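Local coordinates for endoglucanase (Cryptopygus antarcticus, PDB 5H4U), which hydrolyses internal beta-1,4-glucosidic linkages in carboxymethylcellulose, lichenan and barley beta-glucan, releasing mainly short cello-oligosaccharides from carboxymethylcellulose, at residues 73-78 and 181-186; 87-92 and 211-216; 111-116 and 199-204. All blocks are in the same frame, centred on the assembly; numbering follows the deposited sequence.

Contact 1 of 3, residues 73-78 and 181-186; sequences VCNDQQ and TSLRAG
Asn75 and Gln78 reach across to Ser182, Leu183 and the first turn of helix 184-191, joining two excursions from the double-psi beta-barrel of a family 45 glycoside hydrolase. At one end the flat amide of Asn75 meets the CB of Ser182, with Asn75 CG 3.6 Å from Ser182 CB. The Leu183 side chain crosses that of Asn75 at about a right angle. At the other end Gln78 runs out extended beyond CG, its stem crossing Leu183 obliquely, until CD lies 3.7 Å from Leu183 CA. There its amide group is set among the backbone of residues 182-186. Gly186 faces it without a side chain, and the CA atoms of Gln78 and Gly186 are 5.2 Å apart.

A second shell positions both sides. Trp156 of helix 152-156 packs on Asn75, Ser182 and Leu183, while Pro142 touches Gln78 and Leu183. Residues 74-77 form a tight turn closed by Gln77 N to Cys74 O at 2.8 Å, and Cys74 is tied to Cys50 by a disulfide. The amide of Asn75 is held from the loop earlier in the chain, ND2 giving hydrogen bonds to Asn55 OD1 and Asn53 O, while on the other branch of the same amide OD1 lies 3.6 Å from Leu183 CD2.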
# COMPACT_ATOMS: atom_id res chain seq x y z
N VAL A 73 -6.83 -5.47 -5.26
CA VAL A 73 -6.23 -5.46 -3.93
C VAL A 73 -7.30 -5.75 -2.89
O VAL A 73 -8.47 -5.35 -3.03
CB VAL A 73 -5.51 -4.13 -3.64
CG1 VAL A 73 -6.45 -2.97 -3.78
CG2 VAL A 73 -4.88 -4.15 -2.23
N CYS A 74 -6.91 -6.43 -1.81
CA CYS A 74 -7.86 -6.89 -0.81
C CYS A 74 -8.18 -5.79 0.20
O CYS A 74 -7.31 -4.99 0.58
CB CYS A 74 -7.31 -8.12 -0.10
SG CYS A 74 -7.07 -9.64 -1.14
N ASN A 75 -9.45 -5.76 0.66
CA ASN A 75 -9.87 -4.80 1.67
C ASN A 75 -8.95 -4.91 2.88
O ASN A 75 -8.68 -3.93 3.57
CB ASN A 75 -11.32 -5.07 2.09
CG ASN A 75 -12.32 -4.76 0.98
OD1 ASN A 75 -12.13 -3.83 0.22
ND2 ASN A 75 -13.39 -5.55 0.91
N ASP A 76 -8.39 -6.10 3.04
CA ASP A 76 -7.49 -6.50 4.10
C ASP A 76 -6.19 -5.72 4.09
O ASP A 76 -5.47 -5.68 5.10
CB ASP A 76 -7.14 -7.96 3.80
CG ASP A 76 -7.16 -8.82 4.97
OD1 ASP A 76 -7.27 -8.24 6.06
OD2 ASP A 76 -7.06 -10.05 4.81
N GLN A 77 -5.86 -5.10 2.97
CA GLN A 77 -4.57 -4.46 2.83
C GLN A 77 -4.63 -2.95 3.00
O GLN A 77 -3.85 -2.21 2.40
CB GLN A 77 -3.96 -4.91 1.50
CG GLN A 77 -3.27 -6.28 1.72
CD GLN A 77 -2.97 -7.05 0.46
OE1 GLN A 77 -2.68 -6.48 -0.59
NE2 GLN A 77 -3.03 -8.38 0.55
N GLN A 78 -5.53 -2.48 3.84
CA GLN A 78 -5.68 -1.11 4.28
C GLN A 78 -4.77 -0.80 5.46
O GLN A 78 -4.43 -1.70 6.24
CB GLN A 78 -7.10 -0.84 4.70
CG GLN A 78 -8.06 -0.65 3.61
CD GLN A 78 -9.40 -0.33 4.19
OE1 GLN A 78 -10.05 -1.16 4.79
NE2 GLN A 78 -9.77 0.92 4.08
N THR A 181 -17.87 1.47 1.64
CA THR A 181 -17.84 1.27 3.08
C THR A 181 -16.63 0.44 3.49
O THR A 181 -15.96 0.76 4.48
CB THR A 181 -19.14 0.62 3.55
OG1 THR A 181 -19.48 -0.42 2.63
CG2 THR A 181 -20.24 1.65 3.57
N SER A 182 -16.31 -0.60 2.70
CA SER A 182 -15.21 -1.54 2.97
C SER A 182 -13.85 -0.88 3.07
O SER A 182 -12.92 -1.53 3.56
CB SER A 182 -15.10 -2.58 1.86
OG SER A 182 -15.99 -3.67 2.04
N LEU A 183 -13.70 0.35 2.59
CA LEU A 183 -12.41 1.05 2.62
C LEU A 183 -12.42 2.22 3.59
O LEU A 183 -11.38 2.88 3.77
CB LEU A 183 -12.00 1.53 1.23
CG LEU A 183 -11.86 0.45 0.16
CD1 LEU A 183 -11.64 1.12 -1.15
CD2 LEU A 183 -10.72 -0.51 0.46
N ARG A 184 -13.55 2.47 4.23
CA ARG A 184 -13.69 3.70 4.98
C ARG A 184 -12.78 3.71 6.20
O ARG A 184 -12.43 4.80 6.69
CB ARG A 184 -15.16 3.90 5.35
CG ARG A 184 -15.91 4.68 4.26
CD ARG A 184 -17.39 4.43 4.40
NE ARG A 184 -18.12 4.52 3.14
CZ ARG A 184 -19.44 4.71 3.07
NH1 ARG A 184 -20.16 4.83 4.19
NH2 ARG A 184 -20.04 4.78 1.90
N ALA A 185 -12.47 2.55 6.78
CA ALA A 185 -11.49 2.54 7.85
C ALA A 185 -10.18 3.15 7.36
O ALA A 185 -9.68 4.13 7.94
CB ALA A 185 -11.26 1.12 8.38
N GLY A 186 -9.64 2.63 6.26
CA GLY A 186 -8.35 3.09 5.79
C GLY A 186 -8.38 4.57 5.48
O GLY A 186 -7.54 5.34 5.94

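Contact 2 of 3, residues 87-92 and 211-216; sequences YGFAAA and TILTQK
Ile212 O receives a hydrogen bond of 2.8 Å from Lys216 NZ, which lies in the plane of the carbonyl; the bend at the end of the lysine chain (chi4 75°) turns the ammonium back toward the helix. Both residues also face strand 85-94, so the bond ties together one side of helix 211-217 where it packs on the double-psi beta-barrel. The axes of the two segments approach to 9.0 Å and cross at -51°. Leu213 fills the middle of the interface by splitting its two methyls between two aromatic rings. CD1 meets the edge of Tyr87, near the ring plane, whereas CD2 lies over a face of Phe89 in a CH-pi contact, 4.0 Å from the ring centroid, and also abuts the backbone at Gly88 O. Ile212 makes a second CH-pi contact: its CG2 stands 3.8 Å above the Tyr87 ring plane, offset toward the rim. Around the strand, Gly88 is hydrogen-bonded through its backbone to Ile122 and Gln124 of strand 120-128, and Phe89 packs on Gln77, Gln124 and Thr126. Lys216 CB approaches Phe89 CZ obliquely at 3.9 Å, while Leu213 O lies in the ring plane at its edge, 3.8 Å from the same CZ.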
# COMPACT_ATOMS: atom_id res chain seq x y z
N TYR A 87 0.56 0.61 10.75
CA TYR A 87 0.81 -0.61 9.99
C TYR A 87 0.15 -0.47 8.63
O TYR A 87 -0.90 0.16 8.51
CB TYR A 87 0.30 -1.86 10.71
CG TYR A 87 1.19 -2.23 11.85
CD1 TYR A 87 2.29 -3.05 11.66
CD2 TYR A 87 0.96 -1.74 13.13
CE1 TYR A 87 3.12 -3.37 12.70
CE2 TYR A 87 1.79 -2.06 14.19
CZ TYR A 87 2.87 -2.88 13.96
OH TYR A 87 3.71 -3.20 15.00
N GLY A 88 0.78 -1.01 7.61
CA GLY A 88 0.15 -0.94 6.31
C GLY A 88 0.96 -1.62 5.25
O GLY A 88 1.90 -2.37 5.52
N PHE A 89 0.57 -1.35 4.02
CA PHE A 89 1.22 -1.89 2.85
C PHE A 89 1.63 -0.73 1.95
O PHE A 89 1.08 0.37 2.03
CB PHE A 89 0.28 -2.91 2.18
CG PHE A 89 -0.16 -4.00 3.13
CD1 PHE A 89 0.55 -5.19 3.21
CD2 PHE A 89 -1.23 -3.81 3.99
CE1 PHE A 89 0.18 -6.18 4.11
CE2 PHE A 89 -1.61 -4.79 4.89
CZ PHE A 89 -0.91 -5.98 4.95
N ALA A 90 2.65 -0.97 1.13
CA ALA A 90 3.19 0.12 0.35
C ALA A 90 3.82 -0.39 -0.94
O ALA A 90 4.19 -1.56 -1.07
CB ALA A 90 4.22 0.91 1.15
N ALA A 91 3.91 0.52 -1.90
CA ALA A 91 4.80 0.38 -3.02
C ALA A 91 6.14 0.99 -2.65
O ALA A 91 6.22 1.90 -1.83
CB ALA A 91 4.24 1.08 -4.26
N ALA A 92 7.21 0.43 -3.18
CA ALA A 92 8.51 0.99 -2.87
C ALA A 92 9.39 0.96 -4.10
O ALA A 92 9.22 0.15 -5.01
CB ALA A 92 9.20 0.27 -1.71
N THR A 211 3.81 -10.70 12.09
CA THR A 211 2.67 -11.52 11.71
C THR A 211 1.39 -10.70 11.58
O THR A 211 0.46 -11.16 10.92
CB THR A 211 2.40 -12.63 12.72
OG1 THR A 211 2.06 -12.06 13.99
CG2 THR A 211 3.60 -13.54 12.87
N ILE A 212 1.31 -9.53 12.20
CA ILE A 212 0.08 -8.78 12.02
C ILE A 212 -0.06 -8.24 10.60
O ILE A 212 -1.17 -7.94 10.17
CB ILE A 212 -0.09 -7.68 13.09
CG1 ILE A 212 -1.57 -7.28 13.14
CG2 ILE A 212 0.87 -6.52 12.89
CD1 ILE A 212 -1.95 -6.40 14.24
N LEU A 213 1.04 -8.14 9.86
CA LEU A 213 0.98 -7.83 8.44
C LEU A 213 0.93 -9.10 7.58
O LEU A 213 0.06 -9.24 6.72
CB LEU A 213 2.18 -6.95 8.06
CG LEU A 213 2.11 -5.47 8.47
CD1 LEU A 213 3.43 -4.74 8.24
CD2 LEU A 213 0.96 -4.75 7.75
N THR A 214 1.84 -10.04 7.83
CA THR A 214 1.93 -11.23 6.99
C THR A 214 0.74 -12.16 7.13
O THR A 214 0.49 -12.97 6.23
CB THR A 214 3.21 -12.03 7.27
OG1 THR A 214 3.07 -12.74 8.51
CG2 THR A 214 4.39 -11.12 7.35
N GLN A 215 0.01 -12.10 8.23
CA GLN A 215 -1.21 -12.89 8.29
C GLN A 215 -2.30 -12.30 7.40
O GLN A 215 -3.22 -13.02 7.00
CB GLN A 215 -1.65 -13.02 9.76
CG GLN A 215 -3.13 -13.17 10.02
CD GLN A 215 -3.69 -11.96 10.78
OE1 GLN A 215 -3.20 -11.62 11.87
NE2 GLN A 215 -4.71 -11.30 10.19
N LYS A 216 -2.17 -11.02 7.04
CA LYS A 216 -3.07 -10.40 6.07
C LYS A 216 -2.61 -10.66 4.64
O LYS A 216 -3.40 -11.13 3.81
CB LYS A 216 -3.15 -8.91 6.34
CG LYS A 216 -4.08 -8.52 7.45
CD LYS A 216 -3.70 -7.20 8.05
CE LYS A 216 -4.50 -6.96 9.29
NZ LYS A 216 -3.97 -7.82 10.38

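Contact 3 of 3, residues 111-116 and 199-204; sequences FTNTAI and NPSMKF
Pro200 packs among Phe111, Thr114 and Ile116, and this apolar cluster is the close-packed part of a contact between the turn leaving strand 106-111 and the start of strand 201-207 in the double-psi beta-barrel. The proline ring and the Phe111 side chain lie side by side, pointing the same way, with Pro200 CB 3.7 Å from Phe111 CD1. Ile116 CD1 rests over the centre of the Phe111 ring, 3.7 Å above its plane, and also reaches Pro200 CG at 3.9 Å. Thr114 closes the cluster with its methyl, CG2 lying 3.7 Å from Pro200 CB. Its OG1, placed between the backbone N and the carbonyl carbon (chi1 64°), accepts a nearly straight hydrogen bond of 3.0 Å from Ile116 N, an ST turn. An alanine here would probably leave Ile116 N without this acceptor, relax the turn and open a gap beside Pro200.

Phe111 and Met202 form an antiparallel, non-hydrogen-bonded pair, their CA atoms 4.1 Å apart and their side chains diverging. Next to it, Thr112 N donates to Ser201 O at 2.6 Å. Asn113 then extends the pairing with a side chain in place of backbone: its OD1 accepts from Ser201 N at 2.6 Å, the donor standing 39° out of the amide carbonyl plane.

The solvent side is looser where Thr112 OG1 and the Lys203 stem approach each other distantly; Asn113, though exposed, is fixed by its bond to Ser201 N.

In the sheet, strand 201-207 runs between two antiparallel partners: Met202 bonds through its backbone to Gly22 of strand 19-27, and Lys203 to Thr110 of strand 106-111, while Met202 packs on Phe137 of strand 135-140.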
# COMPACT_ATOMS: atom_id res chain seq x y z
N PHE A 111 8.72 8.79 10.85
CA PHE A 111 8.46 9.99 10.08
C PHE A 111 9.29 11.14 10.60
O PHE A 111 9.51 11.28 11.81
CB PHE A 111 6.97 10.30 10.09
CG PHE A 111 6.20 9.27 9.36
CD1 PHE A 111 6.32 9.17 7.99
CD2 PHE A 111 5.42 8.37 10.03
CE1 PHE A 111 5.64 8.23 7.31
CE2 PHE A 111 4.74 7.42 9.36
CZ PHE A 111 4.84 7.35 7.99
N THR A 112 9.78 11.95 9.67
CA THR A 112 10.80 12.94 9.95
C THR A 112 10.33 14.39 9.83
O THR A 112 11.00 15.28 10.33
CB THR A 112 12.00 12.65 9.02
OG1 THR A 112 12.79 11.62 9.59
CG2 THR A 112 12.87 13.82 8.78
N ASN A 113 9.15 14.66 9.27
CA ASN A 113 8.88 16.08 9.02
C ASN A 113 7.44 16.56 8.98
O ASN A 113 7.24 17.73 8.62
CB ASN A 113 9.52 16.54 7.71
CG ASN A 113 8.76 16.09 6.50
OD1 ASN A 113 8.16 15.02 6.48
ND2 ASN A 113 8.70 16.94 5.51
N THR A 114 6.41 15.79 9.29
CA THR A 114 5.17 16.57 9.26
C THR A 114 4.56 16.69 10.64
O THR A 114 5.25 16.66 11.66
CB THR A 114 4.11 15.97 8.34
OG1 THR A 114 3.72 14.69 8.83
CG2 THR A 114 4.61 15.89 6.88
N ALA A 115 3.25 16.87 10.70
CA ALA A 115 2.59 16.78 11.98
C ALA A 115 2.72 15.38 12.58
O ALA A 115 2.47 15.22 13.78
CB ALA A 115 1.12 17.18 11.85
N ILE A 116 3.08 14.37 11.79
CA ILE A 116 3.28 13.02 12.29
C ILE A 116 4.77 12.71 12.50
O ILE A 116 5.15 11.54 12.59
CB ILE A 116 2.61 11.96 11.39
CG1 ILE A 116 3.28 11.89 10.03
CG2 ILE A 116 1.17 12.29 11.22
CD1 ILE A 116 2.71 10.84 9.12
N ASN A 199 2.97 14.01 2.13
CA ASN A 199 4.28 13.48 1.76
C ASN A 199 5.26 13.58 2.92
O ASN A 199 6.26 14.30 2.83
CB ASN A 199 4.86 14.20 0.55
CG ASN A 199 4.04 14.09 -0.68
OD1 ASN A 199 3.17 13.24 -0.78
ND2 ASN A 199 4.34 14.93 -1.66
N PRO A 200 5.00 12.90 4.03
CA PRO A 200 5.96 12.97 5.13
C PRO A 200 7.21 12.25 4.71
O PRO A 200 7.17 11.21 4.06
CB PRO A 200 5.23 12.27 6.28
CG PRO A 200 4.28 11.34 5.61
CD PRO A 200 3.83 12.09 4.39
N SER A 201 8.35 12.87 5.01
CA SER A 201 9.64 12.23 4.86
C SER A 201 9.92 11.33 6.07
O SER A 201 9.30 11.46 7.13
CB SER A 201 10.71 13.30 4.74
OG SER A 201 10.40 14.10 3.63
N MET A 202 10.90 10.43 5.92
CA MET A 202 11.14 9.52 7.02
C MET A 202 12.56 8.99 6.93
O MET A 202 13.25 9.19 5.93
CB MET A 202 10.10 8.39 7.04
CG MET A 202 9.95 7.55 5.77
SD MET A 202 11.43 6.63 5.44
CE MET A 202 11.07 5.83 3.95
N LYS A 203 12.98 8.32 8.00
CA LYS A 203 14.08 7.37 7.97
C LYS A 203 13.50 5.98 8.19
O LYS A 203 12.47 5.84 8.84
CB LYS A 203 15.14 7.73 9.03
CG LYS A 203 14.55 8.02 10.38
CD LYS A 203 15.58 8.33 11.48
CE LYS A 203 14.89 8.95 12.72
NZ LYS A 203 14.84 8.05 13.94
N PHE A 204 14.13 4.95 7.64
CA PHE A 204 13.55 3.62 7.65
C PHE A 204 14.62 2.57 7.85
O PHE A 204 15.77 2.75 7.46
CB PHE A 204 12.78 3.30 6.35
CG PHE A 204 13.65 3.12 5.12
CD1 PHE A 204 14.13 4.23 4.43
CD2 PHE A 204 13.95 1.86 4.63
CE1 PHE A 204 14.93 4.07 3.29
CE2 PHE A 204 14.74 1.69 3.48
CZ PHE A 204 15.22 2.80 2.81

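In the fold
Along the chain the segments come as 73-78, 87-92, 111-116, 181-186, 199-204 and 211-216, so contact 1 interleaves with the other two while contact 3 is nested within the loop closed by contact 2. Contacts 2 and 3 both reach the mixed sheet of the barrel, yet their centres lie 19 Å apart. Contact 1 joins loop and helix outside the strands; its centre is 13 Å from that of contact 2, and the two touch where Asp76 and Gln77 pack on Phe89 and Lys216. Contacts 1 and 3 are separated by 23 Å between centres. Together they fasten later parts of the chain to earlier ones around the barrel, on or next to whose strands lie the inferred nucleophile Asp29 and proton donor Asp138.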